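Local coordinates for Alr2269 protein (Nostoc sp., PDB 3MC9) that probably helps to insert beta-barrel proteins into the outer membrane, as an Omp85 homologue with periplasmic POTRA domains, at residues A[134-146]-A[162-176]. Sequence-based numbering, arbitrary orientation.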
loop_
_atom_site.group_PDB
_atom_site.type_symbol
_atom_site.label_atom_id
_atom_site.label_comp_id
_atom_site.label_asym_id
_atom_site.label_seq_id
_atom_site.Cartn_x
_atom_site.Cartn_y
_atom_site.Cartn_z
ATOM N N VAL A 134 8.525 8.726 -1.486
ATOM C CA VAL A 134 7.422 7.811 -1.681
ATOM C C VAL A 134 7.327 7.440 -3.157
ATOM O O VAL A 134 7.660 8.240 -4.028
ATOM C CB VAL A 134 6.103 8.424 -1.192
ATOM C CG1 VAL A 134 6.229 8.883 0.271
ATOM C CG2 VAL A 134 5.670 9.587 -2.079
ATOM N N GLN A 135 6.887 6.217 -3.419
ATOM C CA GLN A 135 6.717 5.711 -4.775
ATOM C C GLN A 135 5.251 5.391 -4.933
ATOM O O GLN A 135 4.767 4.413 -4.364
ATOM C CB GLN A 135 7.570 4.463 -5.000
ATOM C CG GLN A 135 7.543 3.905 -6.429
ATOM C CD GLN A 135 7.666 4.969 -7.522
ATOM O OE1 GLN A 135 6.748 5.144 -8.316
ATOM N NE2 GLN A 135 8.797 5.665 -7.572
ATOM N N PRO A 136 4.515 6.244 -5.664
ATOM C CA PRO A 136 3.102 5.962 -5.869
ATOM C C PRO A 136 2.879 4.599 -6.520
ATOM O O PRO A 136 3.690 4.153 -7.334
ATOM C CB PRO A 136 2.642 7.087 -6.808
ATOM C CG PRO A 136 3.647 8.165 -6.651
ATOM C CD PRO A 136 4.932 7.512 -6.285
ATOM N N ASN A 137 1.786 3.942 -6.148
ATOM C CA ASN A 137 1.389 2.688 -6.801
ATOM C C ASN A 137 1.133 2.952 -8.282
ATOM O O ASN A 137 0.754 4.067 -8.653
ATOM C CB ASN A 137 0.101 2.142 -6.188
ATOM C CG ASN A 137 0.321 1.417 -4.868
ATOM O OD1 ASN A 137 1.324 0.731 -4.670
ATOM N ND2 ASN A 137 -0.639 1.547 -3.972
ATOM N N PRO A 138 1.320 1.936 -9.131
ATOM C CA PRO A 138 0.942 2.121 -10.522
ATOM C C PRO A 138 -0.572 2.082 -10.680
ATOM O O PRO A 138 -1.281 1.710 -9.738
ATOM C CB PRO A 138 1.556 0.903 -11.205
ATOM C CG PRO A 138 1.458 -0.162 -10.175
ATOM C CD PRO A 138 1.648 0.532 -8.843
ATOM N N VAL A 139 -1.056 2.467 -11.854
ATOM C CA VAL A 139 -2.482 2.358 -12.181
ATOM C C VAL A 139 -2.830 0.874 -12.232
ATOM O O VAL A 139 -2.108 0.094 -12.838
ATOM C CB VAL A 139 -2.795 3.015 -13.541
ATOM C CG1 VAL A 139 -4.280 2.908 -13.871
ATOM C CG2 VAL A 139 -2.349 4.483 -13.544
ATOM N N LEU A 140 -3.905 0.473 -11.555
ATOM C CA LEU A 140 -4.322 -0.942 -11.558
ATOM C C LEU A 140 -4.873 -1.327 -12.929
ATOM O O LEU A 140 -5.903 -0.796 -13.368
ATOM C CB LEU A 140 -5.363 -1.211 -10.468
ATOM C CG LEU A 140 -5.872 -2.649 -10.332
ATOM C CD1 LEU A 140 -4.753 -3.596 -9.868
ATOM C CD2 LEU A 140 -7.045 -2.702 -9.383
ATOM N N SER A 141 -4.185 -2.239 -13.613
ATOM C CA SER A 141 -4.676 -2.737 -14.894
ATOM C C SER A 141 -5.511 -3.996 -14.686
ATOM O O SER A 141 -6.570 -4.148 -15.308
ATOM C CB SER A 141 -3.533 -3.003 -15.878
ATOM O OG SER A 141 -2.601 -3.928 -15.355
ATOM N N LYS A 142 -5.046 -4.896 -13.818
ATOM C CA LYS A 142 -5.832 -6.076 -13.494
ATOM C C LYS A 142 -5.428 -6.846 -12.230
ATOM O O LYS A 142 -4.326 -6.683 -11.707
ATOM C CB LYS A 142 -5.881 -7.003 -14.711
ATOM C CG LYS A 142 -4.928 -8.157 -14.729
ATOM C CD LYS A 142 -5.640 -9.394 -15.233
ATOM C CE LYS A 142 -5.384 -9.684 -16.684
ATOM N NZ LYS A 142 -5.980 -11.017 -17.001
ATOM N N VAL A 143 -6.372 -7.650 -11.735
ATOM C CA VAL A 143 -6.137 -8.578 -10.636
ATOM C C VAL A 143 -6.305 -10.020 -11.134
ATOM O O VAL A 143 -7.316 -10.361 -11.748
ATOM C CB VAL A 143 -7.079 -8.310 -9.418
ATOM C CG1 VAL A 143 -6.844 -9.328 -8.319
ATOM C CG2 VAL A 143 -6.867 -6.906 -8.877
ATOM N N GLU A 144 -5.290 -10.839 -10.880
ATOM C CA GLU A 144 -5.296 -12.266 -11.194
ATOM C C GLU A 144 -5.246 -13.084 -9.910
ATOM O O GLU A 144 -4.509 -12.734 -8.996
ATOM C CB GLU A 144 -4.020 -12.635 -11.936
ATOM C CG GLU A 144 -3.955 -12.261 -13.372
ATOM C CD GLU A 144 -2.626 -12.670 -13.985
ATOM O OE1 GLU A 144 -1.841 -13.366 -13.297
ATOM O OE2 GLU A 144 -2.368 -12.302 -15.146
ATOM N N ILE A 145 -5.971 -14.198 -9.877
ATOM C CA ILE A 145 -5.842 -15.180 -8.810
ATOM C C ILE A 145 -4.916 -16.301 -9.255
ATOM O O ILE A 145 -5.060 -16.837 -10.348
ATOM C CB ILE A 145 -7.187 -15.815 -8.457
ATOM C CG1 ILE A 145 -8.125 -14.776 -7.836
ATOM C CG2 ILE A 145 -6.998 -17.028 -7.506
ATOM C CD1 ILE A 145 -9.569 -15.257 -7.769
ATOM N N GLN A 146 -3.970 -16.655 -8.399
ATOM C CA GLN A 146 -3.072 -17.764 -8.636
ATOM C C GLN A 146 -3.319 -18.788 -7.531
ATOM O O GLN A 146 -2.965 -18.572 -6.368
ATOM C CB GLN A 146 -1.645 -17.236 -8.611
ATOM C CG GLN A 146 -0.537 -18.262 -8.696
ATOM C CD GLN A 146 0.823 -17.623 -8.428
ATOM O OE1 GLN A 146 1.196 -17.354 -7.276
ATOM N NE2 GLN A 146 1.551 -17.342 -9.496
ATOM N N ALA A 162 -12.242 -12.606 -10.527
ATOM C CA ALA A 162 -11.336 -11.500 -10.163
ATOM C C ALA A 162 -11.787 -10.179 -10.830
ATOM O O ALA A 162 -11.922 -9.158 -10.165
ATOM C CB ALA A 162 -9.890 -11.835 -10.531
ATOM N N ASP A 163 -12.045 -10.216 -12.135
ATOM C CA ASP A 163 -12.559 -9.035 -12.858
ATOM C C ASP A 163 -13.888 -8.531 -12.304
ATOM O O ASP A 163 -14.052 -7.347 -12.113
ATOM C CB ASP A 163 -12.709 -9.318 -14.365
ATOM C CG ASP A 163 -11.368 -9.571 -15.054
ATOM O OD1 ASP A 163 -10.324 -9.026 -14.605
ATOM O OD2 ASP A 163 -11.365 -10.315 -16.064
ATOM N N GLU A 164 -14.825 -9.427 -12.011
ATOM C CA GLU A 164 -16.140 -9.004 -11.493
ATOM C C GLU A 164 -15.992 -8.209 -10.198
ATOM O O GLU A 164 -16.663 -7.210 -9.996
ATOM C CB GLU A 164 -17.099 -10.193 -11.257
ATOM C CG GLU A 164 -17.032 -11.285 -12.311
ATOM C CD GLU A 164 -18.168 -12.321 -12.233
ATOM O OE1 GLU A 164 -18.743 -12.536 -11.133
ATOM O OE2 GLU A 164 -18.463 -12.940 -13.282
ATOM N N ILE A 165 -15.093 -8.645 -9.326
ATOM C CA ILE A 165 -14.923 -7.983 -8.030
ATOM C C ILE A 165 -14.083 -6.716 -8.120
ATOM O O ILE A 165 -14.402 -5.735 -7.499
ATOM C CB ILE A 165 -14.282 -8.926 -6.984
ATOM C CG1 ILE A 165 -15.176 -10.156 -6.769
ATOM C CG2 ILE A 165 -14.074 -8.196 -5.660
ATOM C CD1 ILE A 165 -14.484 -11.271 -6.062
ATOM N N PHE A 166 -13.010 -6.753 -8.896
ATOM C CA PHE A 166 -12.001 -5.699 -8.880
ATOM C C PHE A 166 -12.120 -4.702 -10.060
ATOM O O PHE A 166 -11.502 -3.638 -10.043
ATOM C CB PHE A 166 -10.605 -6.349 -8.839
ATOM C CG PHE A 166 -10.314 -7.072 -7.545
ATOM C CD1 PHE A 166 -9.960 -6.353 -6.398
ATOM C CD2 PHE A 166 -10.389 -8.460 -7.458
ATOM C CE1 PHE A 166 -9.697 -7.013 -5.187
ATOM C CE2 PHE A 166 -10.124 -9.137 -6.237
ATOM C CZ PHE A 166 -9.782 -8.406 -5.107
ATOM N N ARG A 167 -12.937 -5.048 -11.054
ATOM C CA ARG A 167 -13.128 -4.259 -12.285
ATOM C C ARG A 167 -13.208 -2.752 -12.045
ATOM O O ARG A 167 -12.532 -1.969 -12.704
ATOM C CB ARG A 167 -14.425 -4.693 -12.988
ATOM C CG ARG A 167 -14.404 -4.546 -14.468
ATOM C CD ARG A 167 -15.766 -4.869 -15.072
ATOM N NE ARG A 167 -15.993 -6.312 -15.218
ATOM C CZ ARG A 167 -17.033 -6.991 -14.729
ATOM N NH1 ARG A 167 -17.996 -6.388 -14.033
ATOM N NH2 ARG A 167 -17.114 -8.298 -14.943
ATOM N N ALA A 168 -14.047 -2.377 -11.089
ATOM C CA ALA A 168 -14.321 -0.993 -10.752
ATOM C C ALA A 168 -13.069 -0.197 -10.372
ATOM O O ALA A 168 -13.055 1.017 -10.500
ATOM C CB ALA A 168 -15.352 -0.944 -9.607
ATOM N N GLN A 169 -12.032 -0.878 -9.885
ATOM C CA GLN A 169 -10.784 -0.216 -9.501
ATOM C C GLN A 169 -9.795 -0.115 -10.676
ATOM O O GLN A 169 -8.771 0.538 -10.565
ATOM C CB GLN A 169 -10.136 -0.946 -8.308
ATOM C CG GLN A 169 -11.065 -1.160 -7.091
ATOM C CD GLN A 169 -10.418 -1.989 -5.973
ATOM O OE1 GLN A 169 -9.193 -1.968 -5.784
ATOM N NE2 GLN A 169 -11.247 -2.735 -5.230
ATOM N N TYR A 170 -10.107 -0.770 -11.794
ATOM C CA TYR A 170 -9.240 -0.773 -12.980
ATOM C C TYR A 170 -9.152 0.621 -13.597
ATOM O O TYR A 170 -10.135 1.349 -13.625
ATOM C CB TYR A 170 -9.762 -1.745 -14.048
ATOM C CG TYR A 170 -9.640 -3.231 -13.725
ATOM C CD1 TYR A 170 -9.316 -3.684 -12.439
ATOM C CD2 TYR A 170 -9.885 -4.189 -14.709
ATOM C CE1 TYR A 170 -9.206 -5.040 -12.163
ATOM C CE2 TYR A 170 -9.789 -5.550 -14.433
ATOM C CZ TYR A 170 -9.448 -5.968 -13.161
ATOM O OH TYR A 170 -9.347 -7.311 -12.885
ATOM N N GLY A 171 -7.968 0.984 -14.081
ATOM C CA GLY A 171 -7.762 2.270 -14.771
ATOM C C GLY A 171 -7.520 3.444 -13.830
ATOM O O GLY A 171 -7.447 4.589 -14.264
ATOM N N LYS A 172 -7.396 3.153 -12.538
ATOM C CA LYS A 172 -7.070 4.153 -11.528
ATOM C C LYS A 172 -5.891 3.667 -10.712
ATOM O O LYS A 172 -5.605 2.464 -10.663
ATOM C CB LYS A 172 -8.248 4.364 -10.585
ATOM C CG LYS A 172 -9.280 5.372 -11.079
ATOM C CD LYS A 172 -10.415 5.517 -10.069
ATOM C CE LYS A 172 -11.208 4.220 -9.907
ATOM N NZ LYS A 172 -12.133 4.307 -8.757
ATOM N N ILE A 173 -5.223 4.609 -10.052
ATOM C CA ILE A 173 -4.077 4.274 -9.217
ATOM C C ILE A 173 -4.516 3.200 -8.217
ATOM O O ILE A 173 -5.615 3.254 -7.675
ATOM C CB ILE A 173 -3.450 5.526 -8.521
ATOM C CG1 ILE A 173 -2.229 5.116 -7.684
ATOM C CG2 ILE A 173 -4.476 6.297 -7.674
ATOM C CD1 ILE A 173 -1.604 6.258 -6.906
ATOM N N LEU A 174 -3.660 2.206 -8.035
ATOM C CA LEU A 174 -3.918 1.102 -7.133
ATOM C C LEU A 174 -3.948 1.625 -5.715
ATOM O O LEU A 174 -2.998 2.256 -5.271
ATOM C CB LEU A 174 -2.837 0.014 -7.266
ATOM C CG LEU A 174 -2.849 -1.123 -6.230
ATOM C CD1 LEU A 174 -4.153 -1.931 -6.284
ATOM C CD2 LEU A 174 -1.636 -2.049 -6.388
ATOM N N ASN A 175 -5.052 1.371 -5.018
ATOM C CA ASN A 175 -5.110 1.599 -3.582
ATOM C C ASN A 175 -5.315 0.305 -2.817
ATOM O O ASN A 175 -6.317 -0.385 -3.004
ATOM C CB ASN A 175 -6.206 2.580 -3.221
ATOM C CG ASN A 175 -6.168 2.969 -1.751
ATOM O OD1 ASN A 175 -6.566 2.196 -0.897
ATOM N ND2 ASN A 175 -5.690 4.183 -1.461
ATOM N N LEU A 176 -4.383 0.023 -1.912
ATOM C CA LEU A 176 -4.327 -1.257 -1.219
ATOM C C LEU A 176 -5.446 -1.457 -0.201
ATOM O O LEU A 176 -5.787 -2.592 0.125
ATOM C CB LEU A 176 -2.966 -1.430 -0.559
ATOM C CG LEU A 176 -1.837 -1.422 -1.595
ATOM C CD1 LEU A 176 -0.504 -1.137 -0.930
ATOM C CD2 LEU A 176 -1.793 -2.743 -2.390
#
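Tyr170 lies against the chain at Ser141 to Val143. Ser141 O and Lys142 CA sit over one face of its ring, both toward the rim. The CA of Lys142 makes a CH-pi contact, 4.0 Å from the ring centroid. Arg167 CA backs the opposite face. The phenol oxygen is gripped twice. Val143 N donates to Tyr170 OH at 3.2 Å and nearly straight (173°), and Tyr170 OH donates to Asp163 OD1 at 2.6 Å. Asp163 accepts in the plane of the ring, with its anti lone pair. These two bonds hold the hydroxyl end of the ring and tie the start of strand 142-146 to helix 161-166. The groups on the two faces probably limit the ring's tilt.

Val143 sets both of its methyls on one side of the Phe166 ring, the side chains crossing at about a right angle. CG1, anti to the backbone N (chi1 178°), lies over the face, 3.7 Å from Phe166 CD2, while CG2 lies against Phe166 CG and CB. Ile165 CG2 covers the other face. Leu140 points toward 162-176 and splits its branches: CD1 meets Leu174 CD1 at 4.0 Å, and CD2 reaches Gln169 CB and Tyr170 CD1.

Val139 and Ile173 form a single beta bridge. Around it, Leu140 N donates to Lys172 O and Leu174 N donates to Pro138 O. Gly171 N, in the type II turn 169-172, donates a hydrogen bond to Leu140 O. Farther along, Asn137 ND2 donates to Leu174 O at 2.8 Å, from above the carbonyl plane.

The contact holds the linker after strand 127-136 against the second POTRA domain. Asn175 N-caps helix 176-192, and its ND2 also bonds Thr111 O in the first domain. Leu179 of that helix touches both Val143 and Phe166, and Leu140 and Val143 also pack on strand 211-217, which runs parallel to strand 142-146.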